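Local coordinates for protein endonuclease II (Enterobacteria phage t4, PDB 2WSH) that nicks and cuts cytosine-containing double-stranded DNA in a sequence-specific manner, degrading host DNA so that its nucleotides can be reused for phage DNA synthesis, at residues A[17-20]-A[21-24]; A[108-112]-A[113-117]. The protein carries 1 engineered substitution. All coordinates share one frame; numbering follows the deposited sequence. Where two conformers were deposited one is given.

Interaction 1: residues A[17-20]-A[21-24]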
ATOM      1  N   PHE A  17     -21.974   2.952   0.800  1.00 32.60           N
ATOM      2  CA  PHE A  17     -22.564   2.339   1.978  1.00 27.71           C
ATOM      3  C   PHE A  17     -23.743   1.495   1.528  1.00 22.99           C
ATOM      4  O   PHE A  17     -24.613   1.967   0.801  1.00 29.78           O
ATOM      5  CB  PHE A  17     -23.027   3.397   2.981  1.00 28.13           C
ATOM      6  CG  PHE A  17     -21.927   3.935   3.852  1.00 21.73           C
ATOM      7  CD1 PHE A  17     -21.603   3.309   5.047  1.00 24.12           C
ATOM      8  CD2 PHE A  17     -21.226   5.074   3.486  1.00 26.79           C
ATOM      9  CE1 PHE A  17     -20.594   3.804   5.854  1.00 19.36           C
ATOM     10  CE2 PHE A  17     -20.215   5.574   4.288  1.00 22.32           C
ATOM     11  CZ  PHE A  17     -19.898   4.937   5.472  1.00 22.69           C
ATOM     12  N   ILE A  18     -23.759   0.239   1.946  1.00 30.35           N
ATOM     13  CA  ILE A  18     -24.857  -0.651   1.615  1.00 29.30           C
ATOM     14  C   ILE A  18     -25.674  -0.924   2.872  1.00 31.80           C
ATOM     15  O   ILE A  18     -25.115  -1.213   3.930  1.00 29.40           O
ATOM     16  CB  ILE A  18     -24.337  -1.957   1.005  1.00 28.68           C
ATOM     17  CG1 ILE A  18     -23.699  -1.672  -0.357  1.00 29.53           C
ATOM     18  CG2 ILE A  18     -25.459  -2.975   0.865  1.00 37.76           C
ATOM     19  CD1 ILE A  18     -22.831  -2.787  -0.866  1.00 33.84           C
ATOM     20  N   LYS A  19     -26.992  -0.807   2.762  1.00 24.36           N
ATOM     21  CA  LYS A  19     -27.863  -1.038   3.908  1.00 29.25           C
ATOM     22  C   LYS A  19     -27.693  -2.453   4.430  1.00 35.03           C
ATOM     23  O   LYS A  19     -27.792  -3.424   3.680  1.00 30.03           O
ATOM     24  CB  LYS A  19     -29.329  -0.778   3.565  1.00 36.12           C
ATOM     25  CG  LYS A  19     -30.281  -1.275   4.640  1.00 31.21           C
ATOM     26  CD  LYS A  19     -31.642  -0.614   4.550  1.00 48.18           C
ATOM     27  CE  LYS A  19     -32.565  -1.151   5.630  1.00 46.54           C
ATOM     28  NZ  LYS A  19     -33.900  -0.495   5.610  1.00 49.31           N
ATOM     29  N   TYR A  20     -27.435  -2.561   5.725  1.00 21.84           N
ATOM     30  CA  TYR A  20     -27.171  -3.847   6.341  1.00 24.62           C
ATOM     31  C   TYR A  20     -28.427  -4.372   7.017  1.00 29.72           C
ATOM     32  O   TYR A  20     -28.859  -5.487   6.749  1.00 29.76           O
ATOM     33  CB  TYR A  20     -26.024  -3.725   7.343  1.00 30.50           C
ATOM     34  CG  TYR A  20     -25.687  -5.014   8.058  1.00 29.37           C
ATOM     35  CD1 TYR A  20     -25.149  -6.096   7.373  1.00 28.14           C
ATOM     36  CD2 TYR A  20     -25.899  -5.145   9.423  1.00 32.94           C
ATOM     37  CE1 TYR A  20     -24.840  -7.276   8.031  1.00 35.59           C
ATOM     38  CE2 TYR A  20     -25.595  -6.317  10.087  1.00 28.18           C
ATOM     39  CZ  TYR A  20     -25.063  -7.378   9.389  1.00 37.08           C
ATOM     40  OH  TYR A  20     -24.759  -8.539  10.060  1.00 34.56           O
ATOM     41  N   THR A  21     -29.014  -3.569   7.896  1.00 31.46           N
ATOM     42  CA  THR A  21     -30.257  -3.965   8.543  1.00 29.37           C
ATOM     43  C   THR A  21     -31.015  -2.780   9.121  1.00 29.58           C
ATOM     44  O   THR A  21     -30.522  -1.652   9.145  1.00 29.30           O
ATOM     45  CB  THR A  21     -30.026  -5.010   9.659  1.00 35.83           C
ATOM     46  OG1 THR A  21     -31.286  -5.551  10.077  1.00 29.26           O
ATOM     47  CG2 THR A  21     -29.334  -4.377  10.860  1.00 33.28           C
ATOM     48  N   GLU A  22     -32.227  -3.058   9.583  1.00 29.81           N
ATOM     49  CA  GLU A  22     -33.076  -2.056  10.203  1.00 23.15           C
ATOM     50  C   GLU A  22     -33.524  -2.602  11.549  1.00 37.87           C
ATOM     51  O   GLU A  22     -33.698  -3.809  11.703  1.00 41.77           O
ATOM     52  CB  GLU A  22     -34.280  -1.775   9.304  1.00 33.12           C
ATOM     53  CG  GLU A  22     -35.327  -0.846   9.891  1.00 42.76           C
ATOM     54  CD  GLU A  22     -36.339  -0.394   8.851  1.00 45.83           C
ATOM     55  OE1 GLU A  22     -36.027  -0.475   7.646  1.00 45.98           O
ATOM     56  OE2 GLU A  22     -37.441   0.049   9.236  1.00 49.81           O
ATOM     57  N   LEU A  23     -33.684  -1.723  12.534  1.00 30.83           N
ATOM     58  CA  LEU A  23     -34.189  -2.142  13.836  1.00 38.52           C
ATOM     59  C   LEU A  23     -35.669  -1.796  13.953  1.00 45.78           C
ATOM     60  O   LEU A  23     -36.107  -0.756  13.466  1.00 49.59           O
ATOM     61  CB  LEU A  23     -33.400  -1.483  14.968  1.00 33.11           C
ATOM     62  CG  LEU A  23     -31.915  -1.828  15.059  1.00 33.25           C
ATOM     63  CD1 LEU A  23     -31.312  -1.215  16.308  1.00 31.96           C
ATOM     64  CD2 LEU A  23     -31.716  -3.334  15.055  1.00 36.16           C
ATOM     65  N   GLU A  24     -36.436  -2.666  14.599  1.00 48.89           N
ATOM     66  CA  GLU A  24     -37.869  -2.449  14.734  1.00 52.67           C
ATOM     67  C   GLU A  24     -38.440  -3.062  16.010  1.00 48.91           C
ATOM     68  O   GLU A  24     -38.100  -4.186  16.381  1.00 47.18           O
ATOM     69  CB  GLU A  24     -38.606  -2.977  13.501  1.00 54.97           C
ATOM     70  CG  GLU A  24     -38.086  -4.312  12.990  1.00 55.01           C
ATOM     71  CD  GLU A  24     -38.388  -4.525  11.518  1.00 69.74           C
ATOM     72  OE1 GLU A  24     -38.796  -3.552  10.848  1.00 70.90           O
ATOM     73  OE2 GLU A  24     -38.215  -5.664  11.031  1.00 74.62           O
TER
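Thr-21 and Tyr-20, adjacent along strand 18-23, turn their side chains to one face, where Thr-21 CG2 lies 3.8 Å from Tyr-20 CD2 and the two side chains cross obliquely. Regular strand alternation would send neighbours to opposite faces. The exception is a classic beta bulge, in which both residues stand opposite Phe-99; the evidence is that both backbones bond to Phe-99 and that psi at Tyr-20 is -54°, far from extended values. In Thr-21, OG1 is turned away from the backbone N (chi1 -169°), which places the methyl between N and the carbonyl carbon, within 3.9 Å of Tyr-20 C, while OG1 makes a weak 3.4 Å bond to Glu-22 O.

The same irregularity brings Lys-19 and Glu-22, three residues apart, onto the face opposite that pair. The lysine is extended through all four torsions and runs along the strand, so its ammonium reaches the carboxylate: NZ is 2.9 Å from Glu-22 OE1, a salt bridge made through the anti lone pair of that oxygen. Lys-19 NZ also forms a salt bridge with Glu-98 of strand 97-111.

On the face of Tyr-20 and Thr-21, the tyrosine packs against Leu-61 and Arg-62 of helix 61-73, with its hydroxyl bonded to Pro-37 O. Backbone bonds from Ile-18, Tyr-20, Thr-21 and Leu-23 dock the strand against antiparallel strand 97-111.

Interaction 2: residues A[108-112]-A[113-117]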
ATOM      1  N   SER A 108      -0.764  -4.635   4.172  1.00 29.37           N
ATOM      2  CA  SER A 108       0.400  -5.157   4.865  1.00 28.99           C
ATOM      3  C   SER A 108       1.668  -4.863   4.091  1.00 34.89           C
ATOM      4  O   SER A 108       1.668  -4.814   2.864  1.00 27.03           O
ATOM      5  CB  SER A 108       0.270  -6.661   5.092  1.00 25.50           C
ATOM      6  OG  SER A 108      -0.598  -6.927   6.179  1.00 45.24           O
HETATM    7  N   MSE A 109       2.749  -4.664   4.832  1.00 30.96           N
HETATM    8  CA  MSE A 109       4.056  -4.441   4.246  1.00 27.17           C
HETATM    9  C   MSE A 109       5.041  -5.323   4.983  1.00 27.65           C
HETATM   10  O   MSE A 109       4.997  -5.418   6.207  1.00 29.75           O
HETATM   11  CB  MSE A 109       4.450  -2.975   4.388  1.00 31.01           C
HETATM   12  CG  MSE A 109       5.919  -2.695   4.191  1.00 48.13           C
HETATM   13 SE   MSE A 109       6.330  -0.873   4.758  1.00 65.64          SE
HETATM   14  CE  MSE A 109       8.273  -1.031   4.831  1.00 55.50           C
ATOM     15  N   THR A 110       5.914  -5.990   4.238  1.00 30.02           N
ATOM     16  CA  THR A 110       6.910  -6.850   4.855  1.00 30.27           C
ATOM     17  C   THR A 110       8.322  -6.526   4.392  1.00 23.98           C
ATOM     18  O   THR A 110       8.587  -6.424   3.193  1.00 34.04           O
ATOM     19  CB  THR A 110       6.619  -8.341   4.585  1.00 37.34           C
ATOM     20  OG1 THR A 110       5.313  -8.669   5.080  1.00 35.49           O
ATOM     21  CG2 THR A 110       7.651  -9.217   5.281  1.00 24.24           C
ATOM     22  N   ASN A 111       9.220  -6.346   5.354  1.00 24.98           N
ATOM     23  CA  ASN A 111      10.651  -6.323   5.077  1.00 25.61           C
ATOM     24  C   ASN A 111      11.394  -7.065   6.181  1.00 30.48           C
ATOM     25  O   ASN A 111      10.795  -7.876   6.889  1.00 34.73           O
ATOM     26  CB  ASN A 111      11.171  -4.895   4.893  1.00 29.83           C
ATOM     27  CG  ASN A 111      10.863  -3.999   6.073  1.00 25.85           C
ATOM     28  OD1 ASN A 111      10.663  -4.466   7.195  1.00 31.24           O
ATOM     29  ND2 ASN A 111      10.834  -2.695   5.826  1.00 32.53           N
ATOM     30  N   GLU A 112      12.688  -6.798   6.336  1.00 32.53           N
ATOM     31  CA  GLU A 112      13.492  -7.557   7.294  1.00 32.85           C
ATOM     32  C   GLU A 112      13.083  -7.327   8.749  1.00 33.91           C
ATOM     33  O   GLU A 112      13.441  -8.107   9.631  1.00 33.92           O
ATOM     34  CB  GLU A 112      14.990  -7.293   7.105  1.00 36.98           C
ATOM     35  CG  GLU A 112      15.421  -5.863   7.341  1.00 45.01           C
ATOM     36  CD  GLU A 112      15.487  -5.053   6.060  1.00 38.75           C
ATOM     37  OE1 GLU A 112      14.422  -4.789   5.458  1.00 33.71           O
ATOM     38  OE2 GLU A 112      16.612  -4.673   5.663  1.00 25.61           O
ATOM     39  N   LEU A 113      12.325  -6.264   8.995  1.00 34.41           N
ATOM     40  CA  LEU A 113      11.856  -5.960  10.343  1.00 34.89           C
ATOM     41  C   LEU A 113      10.632  -6.791  10.720  1.00 34.03           C
ATOM     42  O   LEU A 113      10.247  -6.851  11.887  1.00 38.24           O
ATOM     43  CB  LEU A 113      11.528  -4.471  10.474  1.00 35.74           C
ATOM     44  CG  LEU A 113      12.710  -3.504  10.457  1.00 36.94           C
ATOM     45  CD1 LEU A 113      12.236  -2.077  10.692  1.00 27.03           C
ATOM     46  CD2 LEU A 113      13.729  -3.914  11.507  1.00 38.43           C
ATOM     47  N   GLY A 114      10.023  -7.429   9.726  1.00 39.84           N
ATOM     48  CA  GLY A 114       8.811  -8.192   9.948  1.00 38.29           C
ATOM     49  C   GLY A 114       7.674  -7.640   9.114  1.00 33.00           C
ATOM     50  O   GLY A 114       7.904  -7.083   8.041  1.00 37.48           O
ATOM     51  N   THR A 115       6.446  -7.788   9.602  1.00 39.28           N
ATOM     52  CA  THR A 115       5.274  -7.323   8.862  1.00 38.36           C
ATOM     53  C   THR A 115       4.515  -6.223   9.603  1.00 37.10           C
ATOM     54  O   THR A 115       4.126  -6.392  10.759  1.00 41.50           O
ATOM     55  CB  THR A 115       4.309  -8.482   8.529  1.00 42.05           C
ATOM     56  OG1 THR A 115       5.003  -9.484   7.775  1.00 39.05           O
ATOM     57  CG2 THR A 115       3.115  -7.978   7.716  1.00 37.39           C
HETATM   58  N   MSE A 116       4.325  -5.095   8.927  1.00 26.83           N
HETATM   59  CA  MSE A 116       3.502  -4.005   9.430  1.00 25.47           C
HETATM   60  C   MSE A 116       2.148  -4.074   8.735  1.00 30.17           C
HETATM   61  O   MSE A 116       2.080  -4.313   7.531  1.00 30.06           O
HETATM   62  CB  MSE A 116       4.155  -2.651   9.142  1.00 27.85           C
HETATM   63  CG  MSE A 116       5.397  -2.320   9.979  1.00 42.13           C
HETATM   64 SE   MSE A 116       7.102  -2.438   9.010  1.00 55.61          SE
HETATM   65  CE  MSE A 116       7.275  -4.348   9.032  1.00 24.72           C
ATOM     66  N   THR A 117       1.076  -3.858   9.488  0.56 31.86           N
ATOM     67  CA  THR A 117      -0.264  -3.973   8.923  0.56 34.31           C
ATOM     68  C   THR A 117      -1.221  -2.895   9.425  0.56 40.46           C
ATOM     69  O   THR A 117      -1.133  -2.450  10.571  0.56 36.18           O
ATOM     70  CB  THR A 117      -0.871  -5.360   9.204  0.56 34.35           C
ATOM     71  OG1 THR A 117      -2.207  -5.413   8.686  0.56 36.41           O
ATOM     72  CG2 THR A 117      -0.897  -5.636  10.701  0.56 28.64           C
TER
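Thr-110 and Thr-115 face each other as a non-hydrogen-bonded pair, their OG1 atoms 2.8 Å apart in a hydrogen bond that either could donate. Both have the same first torsion (chi1 -58°), which sets OG1 beside the backbone N and turns each methyl to the flank of the partner's hydroxyl: Thr-115 CG2 is 3.5 Å from Thr-110 OG1. Ser-108 and Thr-117 continue this face, joined by a weak hydroxyl contact.

Met-109 and Met-116, both selenomethionines, occupy the other face and take different shapes. Met-109 extends to pack on Thr-120 of a third subunit, whereas Met-116 bends at chi2 and chi3, bringing CE to 3.8 Å from Met-109 O. Their backbones exchange two hydrogen bonds; the one from Met-109 N to Met-116 O measures 2.8 Å.

This is a two-residue beta hairpin closed by a type I turn from Asn-111 to Gly-114, and Gly-114 sits at a positive phi (120°), where a side chain would press on the carbonyl O of Leu-113. Gly-114 N bonds to Asn-111 O at 3.0 Å. Asn-111 adds an Asx turn: its amide lies alongside the Leu-113 side chain, and OD1 accepts Leu-113 N at 3.0 Å from above the carbonyl plane, 38° out of it. OD1 also rests 3.4 Å from Leu-113 CB. From within the turn, Glu-112 forms a salt bridge with Arg-102 of the third subunit, and residues 108-110 pair with an antiparallel strand of a fourth.

In the fold
Interactions 1 and 2 are both surface contacts, their centres about 36 Å apart, but they meet in one sheet: strand 18-23 of the first pairs with strand 97-111, whose far end carries the second. The centre of interaction 1 is about 9 Å from the chain centre, within a single bulged strand, and the contact combines a charged pair with a tyrosine–threonine contact whose tyrosine packs on the chain's own helix 61-73. Interaction 2, its centre about 31 Å from the chain centre, joins two strands at the tip of a hairpin through backbone and neutral side-chain hydrogen bonds. Its surroundings are largely other subunits, consistent with a role for this projecting hairpin in holding the tetramer together.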